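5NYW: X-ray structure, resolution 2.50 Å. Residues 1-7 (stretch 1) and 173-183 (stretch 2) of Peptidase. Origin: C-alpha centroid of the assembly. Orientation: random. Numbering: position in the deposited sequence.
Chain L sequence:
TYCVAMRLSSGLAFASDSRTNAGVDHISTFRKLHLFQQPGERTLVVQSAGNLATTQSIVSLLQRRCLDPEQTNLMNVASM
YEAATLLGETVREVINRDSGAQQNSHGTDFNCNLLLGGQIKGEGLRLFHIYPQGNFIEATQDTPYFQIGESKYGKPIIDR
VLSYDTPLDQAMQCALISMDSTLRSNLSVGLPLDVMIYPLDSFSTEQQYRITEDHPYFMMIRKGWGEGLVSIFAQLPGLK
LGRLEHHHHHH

Stretch 1, residues 1-7: TYCVAMR
Stretch 2 (173-183) QCALISMDSTL

A β-strand packed on an α-helix illustrates a general rule: alternation along the strand presents every second side chain to the helix, and the helix meets them with side chains of differing size and polarity. In this peptidase, residues 2-7 form an extended strand (phi -108° to -147°, psi 113° to 144°). Residues 173-183 lie within a longer helix (phi near -60°, psi near -43°) with i to i+4 backbone hydrogen bonds. The two run nearly antiparallel, at 159° between their N-to-C directions, and their axes approach to 9.8 Å. Two pairs set the register: the CA atoms of Tyr2 and Met179 are 7.9 Å apart, those of Val4 and Ala175 7.1 Å.

Tyr2, Val4 and Met6 point their CA-to-CB bonds toward the helix, whereas Cys3 and Ala5 point away. The stretches bury 360 Å² between them, all the contacting residues are buried, and Tyr2 has the largest share. Its chi1 is t (170°) and its chi2 43°, which carries the ring roughly along the strand's direction, toward the N-terminal side of the helix segment, until Tyr2 OH donates a hydrogen bond to Ser178 OG at a short 2.5 Å. The CA-to-CB bond of Ser178 points toward the strand, and with chi1 t its OG meets the ring at its edge, near its plane. A small hydroxyl side chain can accept this bond; both hydroxyls are also hydrogen-bonded elsewhere in the structure. One turn on, Thr182 (chi1 m) brings OG1 to 3.6 Å from Tyr2 CE2, oblique to the ring. Thr182 OG1 donates to Ser178 O at 2.7 Å, so its proton is used within the helix.

Met179 is the second major element. Its CA-to-CB bond points sideways, but chi1 m, chi2 m and chi3 t bring the end of this unbranched, flexible chain nearer the strand. Met179 CE lies 3.4 Å from Tyr2 O and 3.5 Å from Tyr2 CD2, and Met179 SD sits 4.7 Å from the Tyr2 ring centroid in an oblique sulfur-aromatic contact.

Met6 serves the other end. With chi1 m, chi2 t and chi3 t, its long apolar chain places Met6 CE 3.8 Å from Ala175 N, 4.0 Å from Ala175 CB and 4.0 Å from Cys174 SG (chi1 t). Between the ends, Val4 (chi1 p) sets Val4 CG1 4.1 Å from Ala175 CB; a shorter side chain suffices where the backbones come close. Cys174 and Ala175 point sideways, and alanine's single methyl receives both Val4 and Met6.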

ATOM      1  N   THR L   1      42.134  -4.242   6.863  1.00 67.19           N
ATOM      2  CA  THR L   1      41.421  -3.154   7.522  1.00 62.29           C
ATOM      3  C   THR L   1      41.171  -3.487   9.011  1.00 66.52           C
ATOM      4  O   THR L   1      40.366  -4.359   9.366  1.00 64.81           O
ATOM      5  CB  THR L   1      40.081  -2.835   6.797  1.00 60.58           C
ATOM      6  OG1 THR L   1      40.341  -2.419   5.448  1.00 61.91           O
ATOM      7  CG2 THR L   1      39.359  -1.719   7.487  1.00 65.12           C
ATOM      8  N   TYR L   2      41.866  -2.758   9.877  1.00 57.40           N
ATOM      9  CA  TYR L   2      41.683  -2.863  11.316  1.00 56.55           C
ATOM     10  C   TYR L   2      41.910  -1.485  11.977  1.00 53.70           C
ATOM     11  O   TYR L   2      42.947  -0.849  11.793  1.00 52.00           O
ATOM     12  CB  TYR L   2      42.633  -3.928  11.894  1.00 46.24           C
ATOM     13  CG  TYR L   2      42.689  -3.957  13.401  1.00 45.73           C
ATOM     14  CD1 TYR L   2      41.531  -3.860  14.155  1.00 45.93           C
ATOM     15  CD2 TYR L   2      43.894  -4.092  14.070  1.00 49.85           C
ATOM     16  CE1 TYR L   2      41.566  -3.875  15.517  1.00 48.59           C
ATOM     17  CE2 TYR L   2      43.940  -4.120  15.452  1.00 56.46           C
ATOM     18  CZ  TYR L   2      42.767  -4.008  16.170  1.00 55.51           C
ATOM     19  OH  TYR L   2      42.773  -4.033  17.551  1.00 54.67           O
ATOM     20  N   CYS L   3      40.913  -1.014  12.718  1.00 53.60           N
ATOM     21  CA  CYS L   3      41.024   0.246  13.439  1.00 48.70           C
ATOM     22  C   CYS L   3      40.618   0.071  14.896  1.00 57.36           C
ATOM     23  O   CYS L   3      39.707  -0.686  15.204  1.00 47.45           O
ATOM     24  CB  CYS L   3      40.160   1.334  12.784  1.00 49.10           C
ATOM     25  SG  CYS L   3      40.459   1.641  11.002  1.00 50.88           S
ATOM     26  N   VAL L   4      41.312   0.756  15.798  1.00 68.50           N
ATOM     27  CA  VAL L   4      40.941   0.709  17.206  1.00 64.50           C
ATOM     28  C   VAL L   4      41.010   2.117  17.789  1.00 49.17           C
ATOM     29  O   VAL L   4      41.854   2.927  17.405  1.00 43.67           O
ATOM     30  CB  VAL L   4      41.839  -0.288  18.032  1.00 51.09           C
ATOM     31  CG1 VAL L   4      43.333   0.045  17.922  1.00 39.04           C
ATOM     32  CG2 VAL L   4      41.399  -0.347  19.506  1.00 51.37           C
ATOM     33  N   ALA L   5      40.092   2.412  18.700  1.00 46.47           N
ATOM     34  CA  ALA L   5      40.112   3.683  19.398  1.00 54.75           C
ATOM     35  C   ALA L   5      39.834   3.430  20.862  1.00 53.75           C
ATOM     36  O   ALA L   5      38.979   2.627  21.201  1.00 64.38           O
ATOM     37  CB  ALA L   5      39.094   4.638  18.802  1.00 61.05           C
ATOM     38  N   MET L   6      40.554   4.131  21.722  1.00 57.63           N
ATOM     39  CA  MET L   6      40.447   3.949  23.156  1.00 55.97           C
ATOM     40  C   MET L   6      40.142   5.270  23.856  1.00 67.80           C
ATOM     41  O   MET L   6      40.791   6.284  23.582  1.00 80.18           O
ATOM     42  CB  MET L   6      41.745   3.359  23.718  1.00 57.63           C
ATOM     43  CG  MET L   6      42.157   2.042  23.104  1.00 62.77           C
ATOM     44  SD  MET L   6      43.885   1.633  23.420  1.00 65.69           S
ATOM     45  CE  MET L   6      43.989  -0.038  22.784  1.00 46.95           C
ATOM     46  N   ARG L   7      39.135   5.266  24.724  1.00 62.59           N
ATOM     47  CA  ARG L   7      38.828   6.433  25.548  1.00 61.74           C
ATOM     48  C   ARG L   7      39.198   6.202  27.007  1.00 64.06           C
ATOM     49  O   ARG L   7      38.557   5.409  27.694  1.00 68.13           O
ATOM     50  CB  ARG L   7      37.349   6.799  25.447  1.00 58.98           C
ATOM     51  CG  ARG L   7      36.916   7.950  26.343  1.00 46.45           C
ATOM     52  CD  ARG L   7      35.409   8.133  26.259  1.00 48.58           C
ATOM     53  NE  ARG L   7      34.885   9.086  27.239  1.00 60.86           N
ATOM     54  CZ  ARG L   7      34.374   8.751  28.422  1.00 65.11           C
ATOM     55  NH1 ARG L   7      33.923   9.696  29.227  1.00 59.18           N
ATOM     56  NH2 ARG L   7      34.299   7.476  28.794  1.00 63.72           N
ATOM     57  N   GLN L 173      50.714   1.683  23.414  1.00 50.94           N
ATOM     58  CA  GLN L 173      51.487   0.428  23.396  1.00 57.79           C
ATOM     59  C   GLN L 173      50.594  -0.785  23.209  1.00 58.12           C
ATOM     60  O   GLN L 173      50.886  -1.668  22.401  1.00 61.80           O
ATOM     61  CB  GLN L 173      52.289   0.233  24.685  1.00 48.23           C
ATOM     62  CG  GLN L 173      53.546   1.058  24.766  1.00 51.75           C
ATOM     63  CD  GLN L 173      54.278   0.883  26.083  1.00 54.03           C
ATOM     64  OE1 GLN L 173      53.665   0.735  27.138  1.00 65.28           O
ATOM     65  NE2 GLN L 173      55.603   0.856  26.015  1.00 49.73           N
ATOM     66  N   CYS L 174      49.484  -0.798  23.931  1.00 56.41           N
ATOM     67  CA  CYS L 174      48.514  -1.868  23.817  1.00 53.98           C
ATOM     68  C   CYS L 174      47.956  -1.950  22.388  1.00 54.45           C
ATOM     69  O   CYS L 174      47.885  -3.035  21.818  1.00 54.34           O
ATOM     70  CB  CYS L 174      47.400  -1.652  24.837  1.00 62.46           C
ATOM     71  SG  CYS L 174      46.054  -2.820  24.737  1.00 61.12           S
ATOM     72  N   ALA L 175      47.607  -0.803  21.800  1.00 52.62           N
ATOM     73  CA  ALA L 175      47.120  -0.758  20.419  1.00 41.80           C
ATOM     74  C   ALA L 175      48.152  -1.327  19.432  1.00 50.98           C
ATOM     75  O   ALA L 175      47.779  -2.076  18.527  1.00 51.81           O
ATOM     76  CB  ALA L 175      46.741   0.678  20.018  1.00 38.78           C
ATOM     77  N   LEU L 176      49.434  -0.986  19.614  1.00 53.62           N
ATOM     78  CA  LEU L 176      50.503  -1.461  18.718  1.00 59.31           C
ATOM     79  C   LEU L 176      50.691  -2.989  18.761  1.00 65.73           C
ATOM     80  O   LEU L 176      50.924  -3.622  17.722  1.00 52.79           O
ATOM     81  CB  LEU L 176      51.844  -0.791  19.057  1.00 47.24           C
ATOM     82  CG  LEU L 176      51.874   0.709  18.777  1.00 50.46           C
ATOM     83  CD1 LEU L 176      53.189   1.333  19.210  1.00 49.48           C
ATOM     84  CD2 LEU L 176      51.593   0.979  17.311  1.00 48.43           C
ATOM     85  N   ILE L 177      50.596  -3.571  19.956  1.00 58.93           N
ATOM     86  CA  ILE L 177      50.672  -5.019  20.096  1.00 60.03           C
ATOM     87  C   ILE L 177      49.439  -5.683  19.469  1.00 48.19           C
ATOM     88  O   ILE L 177      49.553  -6.706  18.788  1.00 47.41           O
ATOM     89  CB  ILE L 177      50.824  -5.431  21.582  1.00 63.36           C
ATOM     90  CG1 ILE L 177      52.135  -4.875  22.147  1.00 55.87           C
ATOM     91  CG2 ILE L 177      50.770  -6.955  21.743  1.00 58.18           C
ATOM     92  CD1 ILE L 177      52.219  -4.941  23.650  1.00 62.07           C
ATOM     93  N   SER L 178      48.272  -5.071  19.682  1.00 50.79           N
ATOM     94  CA  SER L 178      47.012  -5.513  19.082  1.00 54.36           C
ATOM     95  C   SER L 178      47.178  -5.583  17.560  1.00 62.61           C
ATOM     96  O   SER L 178      46.762  -6.541  16.924  1.00 67.56           O
ATOM     97  CB  SER L 178      45.882  -4.551  19.473  1.00 62.86           C
ATOM     98  OG  SER L 178      44.607  -4.980  19.017  1.00 58.45           O
ATOM     99  N   MET L 179      47.819  -4.563  16.994  1.00 62.64           N
ATOM    100  CA  MET L 179      48.173  -4.534  15.579  1.00 55.27           C
ATOM    101  C   MET L 179      49.143  -5.641  15.202  1.00 57.21           C
ATOM    102  O   MET L 179      49.009  -6.265  14.140  1.00 50.77           O
ATOM    103  CB  MET L 179      48.811  -3.198  15.230  1.00 61.64           C
ATOM    104  CG  MET L 179      47.839  -2.082  15.043  1.00 61.45           C
ATOM    105  SD  MET L 179      46.931  -2.311  13.517  1.00 62.68           S
ATOM    106  CE  MET L 179      45.694  -1.050  13.781  1.00 55.38           C
ATOM    107  N   ASP L 180      50.152  -5.837  16.057  1.00 58.84           N
ATOM    108  CA  ASP L 180      51.180  -6.847  15.839  1.00 48.73           C
ATOM    109  C   ASP L 180      50.558  -8.228  15.694  1.00 56.81           C
ATOM    110  O   ASP L 180      50.819  -8.935  14.715  1.00 51.53           O
ATOM    111  CB  ASP L 180      52.196  -6.816  16.986  1.00 46.91           C
ATOM    112  CG  ASP L 180      53.171  -8.010  16.965  1.00 55.44           C
ATOM    113  OD1 ASP L 180      53.787  -8.281  15.909  1.00 60.91           O
ATOM    114  OD2 ASP L 180      53.349  -8.656  18.032  1.00 47.67           O
ATOM    115  N   SER L 181      49.711  -8.593  16.650  1.00 51.75           N
ATOM    116  CA  SER L 181      49.052  -9.891  16.620  1.00 53.37           C
ATOM    117  C   SER L 181      48.121 -10.049  15.405  1.00 59.52           C
ATOM    118  O   SER L 181      47.974 -11.151  14.875  1.00 53.70           O
ATOM    119  CB  SER L 181      48.292 -10.101  17.916  1.00 50.69           C
ATOM    120  OG  SER L 181      49.208 -10.134  18.989  1.00 66.69           O
ATOM    121  N   THR L 182      47.488  -8.946  14.989  1.00 50.24           N
ATOM    122  CA  THR L 182      46.580  -8.912  13.840  1.00 39.04           C
ATOM    123  C   THR L 182      47.343  -9.037  12.491  1.00 50.04           C
ATOM    124  O   THR L 182      46.944  -9.812  11.610  1.00 51.51           O
ATOM    125  CB  THR L 182      45.728  -7.617  13.872  1.00 42.65           C
ATOM    126  OG1 THR L 182      45.030  -7.529  15.132  1.00 39.31           O
ATOM    127  CG2 THR L 182      44.710  -7.616  12.765  1.00 42.47           C
ATOM    128  N   LEU L 183      48.423  -8.267  12.328  1.00 50.11           N
ATOM    129  CA  LEU L 183      49.319  -8.381  11.165  1.00 47.63           C
ATOM    130  C   LEU L 183      49.850  -9.808  10.991  1.00 66.30           C
ATOM    131  O   LEU L 183      49.961 -10.304   9.868  1.00 78.90           O
ATOM    132  CB  LEU L 183      50.501  -7.416  11.300  1.00 45.56           C
ATOM    133  CG  LEU L 183      50.146  -5.934  11.178  1.00 44.83           C
ATOM    134  CD1 LEU L 183      51.186  -5.051  11.805  1.00 46.98           C
ATOM    135  CD2 LEU L 183      50.030  -5.598   9.719  1.00 48.45           C
TER